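Local structure of leucine rich repeat and phosphatase domain containing protein (Entamoeba histolytica, 3EMU) at residues Q12-I17 and I106-Y111. The protein probably hydrolyses phosphoric monoesters, removing phosphate groups from phosphorylated proteins, as a member of the dual-specificity phosphatase family. Residues are numbered along the deposited sequence; the frame is centred on the assembly and turned at random.
Sequences QIIQYI and IAFLMY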
loop_
_atom_site.group_PDB
_atom_site.type_symbol
_atom_site.label_atom_id
_atom_site.label_comp_id
_atom_site.label_asym_id
_atom_site.label_seq_id
_atom_site.Cartn_x
_atom_site.Cartn_y
_atom_site.Cartn_z
ATOM N N GLN A 12 2.818 -10.908 -0.193
ATOM C CA GLN A 12 2.442 -10.595 -1.571
ATOM C C GLN A 12 0.927 -10.425 -1.621
ATOM O O GLN A 12 0.165 -11.294 -1.122
ATOM C CB GLN A 12 2.835 -11.702 -2.550
ATOM C CG GLN A 12 2.397 -11.275 -3.956
ATOM C CD GLN A 12 2.889 -12.146 -5.079
ATOM O OE1 GLN A 12 4.076 -12.184 -5.383
ATOM N NE2 GLN A 12 1.957 -12.792 -5.760
ATOM N N ILE A 13 0.481 -9.310 -2.195
ATOM C CA ILE A 13 -0.968 -9.039 -2.130
ATOM C C ILE A 13 -1.685 -9.521 -3.434
ATOM O O ILE A 13 -2.620 -10.292 -3.379
ATOM C CB ILE A 13 -1.276 -7.563 -1.770
ATOM C CG1 ILE A 13 -0.754 -7.234 -0.330
ATOM C CG2 ILE A 13 -2.775 -7.266 -1.945
ATOM C CD1 ILE A 13 -1.311 -8.181 0.796
ATOM N N ILE A 14 -1.154 -9.083 -4.572
ATOM C CA ILE A 14 -1.487 -9.563 -5.899
ATOM C C ILE A 14 -0.114 -9.462 -6.545
ATOM O O ILE A 14 0.830 -8.958 -5.937
ATOM C CB ILE A 14 -2.508 -8.612 -6.679
ATOM C CG1 ILE A 14 -1.877 -7.243 -6.933
ATOM C CG2 ILE A 14 -3.875 -8.495 -5.948
ATOM C CD1 ILE A 14 -2.702 -6.303 -7.808
ATOM N N GLN A 15 -0.007 -9.912 -7.775
ATOM C CA GLN A 15 1.271 -9.963 -8.448
ATOM C C GLN A 15 1.919 -8.595 -8.552
ATOM O O GLN A 15 1.253 -7.602 -8.841
ATOM C CB GLN A 15 1.103 -10.594 -9.834
ATOM C CG GLN A 15 2.378 -10.603 -10.641
ATOM C CD GLN A 15 2.136 -10.998 -12.102
ATOM O OE1 GLN A 15 1.183 -10.507 -12.760
ATOM N NE2 GLN A 15 3.005 -11.889 -12.624
ATOM N N TYR A 16 3.230 -8.551 -8.287
ATOM C CA TYR A 16 4.018 -7.290 -8.230
ATOM C C TYR A 16 3.834 -6.394 -6.978
ATOM O O TYR A 16 4.550 -5.416 -6.820
ATOM C CB TYR A 16 3.795 -6.445 -9.493
ATOM C CG TYR A 16 4.047 -7.185 -10.778
ATOM C CD1 TYR A 16 5.233 -7.906 -10.969
ATOM C CD2 TYR A 16 3.095 -7.188 -11.798
ATOM C CE1 TYR A 16 5.469 -8.608 -12.141
ATOM C CE2 TYR A 16 3.314 -7.871 -12.965
ATOM C CZ TYR A 16 4.501 -8.582 -13.140
ATOM O OH TYR A 16 4.717 -9.261 -14.324
ATOM N N ILE A 17 2.872 -6.716 -6.116
ATOM C CA ILE A 17 2.515 -5.871 -4.979
ATOM C C ILE A 17 2.774 -6.610 -3.661
ATOM O O ILE A 17 2.177 -7.678 -3.369
ATOM C CB ILE A 17 1.001 -5.505 -5.006
ATOM C CG1 ILE A 17 0.588 -4.877 -6.353
ATOM C CG2 ILE A 17 0.597 -4.638 -3.781
ATOM C CD1 ILE A 17 1.188 -3.517 -6.653
ATOM N N ILE A 106 -5.045 -0.760 0.147
ATOM C CA ILE A 106 -6.465 -0.698 -0.036
ATOM C C ILE A 106 -6.891 0.362 -1.109
ATOM O O ILE A 106 -7.639 0.010 -2.015
ATOM C CB ILE A 106 -7.193 -0.486 1.282
ATOM C CG1 ILE A 106 -7.021 -1.735 2.175
ATOM C CG2 ILE A 106 -8.694 -0.170 1.028
ATOM C CD1 ILE A 106 -7.611 -1.601 3.596
ATOM N N ALA A 107 -6.445 1.620 -0.970
ATOM C CA ALA A 107 -6.712 2.661 -1.946
ATOM C C ALA A 107 -6.367 2.190 -3.369
ATOM O O ALA A 107 -7.169 2.357 -4.327
ATOM C CB ALA A 107 -5.953 3.916 -1.603
ATOM N N PHE A 108 -5.180 1.589 -3.510
ATOM C CA PHE A 108 -4.753 1.058 -4.777
ATOM C C PHE A 108 -5.715 0.030 -5.405
ATOM O O PHE A 108 -6.032 0.116 -6.593
ATOM C CB PHE A 108 -3.350 0.464 -4.695
ATOM C CG PHE A 108 -2.940 -0.223 -5.958
ATOM C CD1 PHE A 108 -2.577 0.539 -7.107
ATOM C CD2 PHE A 108 -2.971 -1.613 -6.054
ATOM C CE1 PHE A 108 -2.245 -0.073 -8.316
ATOM C CE2 PHE A 108 -2.637 -2.231 -7.258
ATOM C CZ PHE A 108 -2.281 -1.453 -8.395
ATOM N N LEU A 109 -6.140 -0.970 -4.640
ATOM C CA LEU A 109 -7.040 -2.003 -5.140
ATOM C C LEU A 109 -8.462 -1.464 -5.387
ATOM O O LEU A 109 -9.148 -1.933 -6.300
ATOM C CB LEU A 109 -7.135 -3.130 -4.130
ATOM C CG LEU A 109 -5.907 -3.984 -3.767
ATOM C CD1 LEU A 109 -6.296 -4.917 -2.579
ATOM C CD2 LEU A 109 -5.397 -4.814 -4.938
ATOM N N MET A 110 -8.922 -0.535 -4.550
ATOM C CA MET A 110 -10.153 0.154 -4.838
ATOM C C MET A 110 -10.120 0.608 -6.329
ATOM O O MET A 110 -11.031 0.305 -7.104
ATOM C CB MET A 110 -10.380 1.335 -3.871
ATOM C CG MET A 110 -10.708 0.915 -2.383
ATOM S SD MET A 110 -10.645 2.209 -1.161
ATOM C CE MET A 110 -11.934 3.336 -1.684
ATOM N N TYR A 111 -9.030 1.260 -6.737
ATOM C CA TYR A 111 -8.908 1.855 -8.058
ATOM C C TYR A 111 -8.653 0.784 -9.122
ATOM O O TYR A 111 -9.319 0.737 -10.170
ATOM C CB TYR A 111 -7.727 2.826 -8.024
ATOM C CG TYR A 111 -7.371 3.492 -9.322
ATOM C CD1 TYR A 111 -8.135 4.557 -9.821
ATOM C CD2 TYR A 111 -6.260 3.076 -10.056
ATOM C CE1 TYR A 111 -7.815 5.171 -11.016
ATOM C CE2 TYR A 111 -5.909 3.696 -11.282
ATOM C CZ TYR A 111 -6.709 4.740 -11.754
ATOM O OH TYR A 111 -6.381 5.385 -12.926
#
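Phe108 presents the CE2 corner of its ring to two isoleucine methyls, and the two approaches differ. Ile14 CD1 lies at the edge of the ring, near its plane, 4.1 Å from Phe108 CE2, whereas Ile17 reaches the same carbon tip to tip, its CD1 also 4.1 Å away but at an oblique angle to the ring. Phe108 CG stands anti to the backbone N (chi1 174°), on a CB that already points toward the strand pair.

Ile14 meets the helix with both of its branches. While CD1 takes the ring, CG2 lies 4.1 Å from Leu109 CD2, the two side chains sliding past each other in opposite directions. With chi1 at 64°, CG1 lies between the backbone N and the carbonyl carbon and CG2 is anti to the carbonyl carbon; the extended chi2 (173°) then carries CD1 out to the ring. Leu109 also uses both of its methyls, CD1 lying 4.3 Å from Ile13 CG2.

No hydrogen bond crosses the interface, which illustrates how a hairpin can join a helix through methyl and ring carbons alone. What shapes the isoleucine surface is a type II turn from Ile14 to Ile17, closed by Ile17 N to Ile14 O at 3.0 Å; it carries Ile14 and Ile17 round to the same helix.

In the fold, this is the hairpin edge of a mixed sheet packing against helix 100-112, an alpha/beta layering in keeping with the dual-specificity phosphatase family. Helix 68-85 adds to the same apolar cluster, with Ile80 touching both Ile17 and Phe108, while Val124 of helix 117-127 meets Leu109; strand 11-14 is an outermost strand of the sheet.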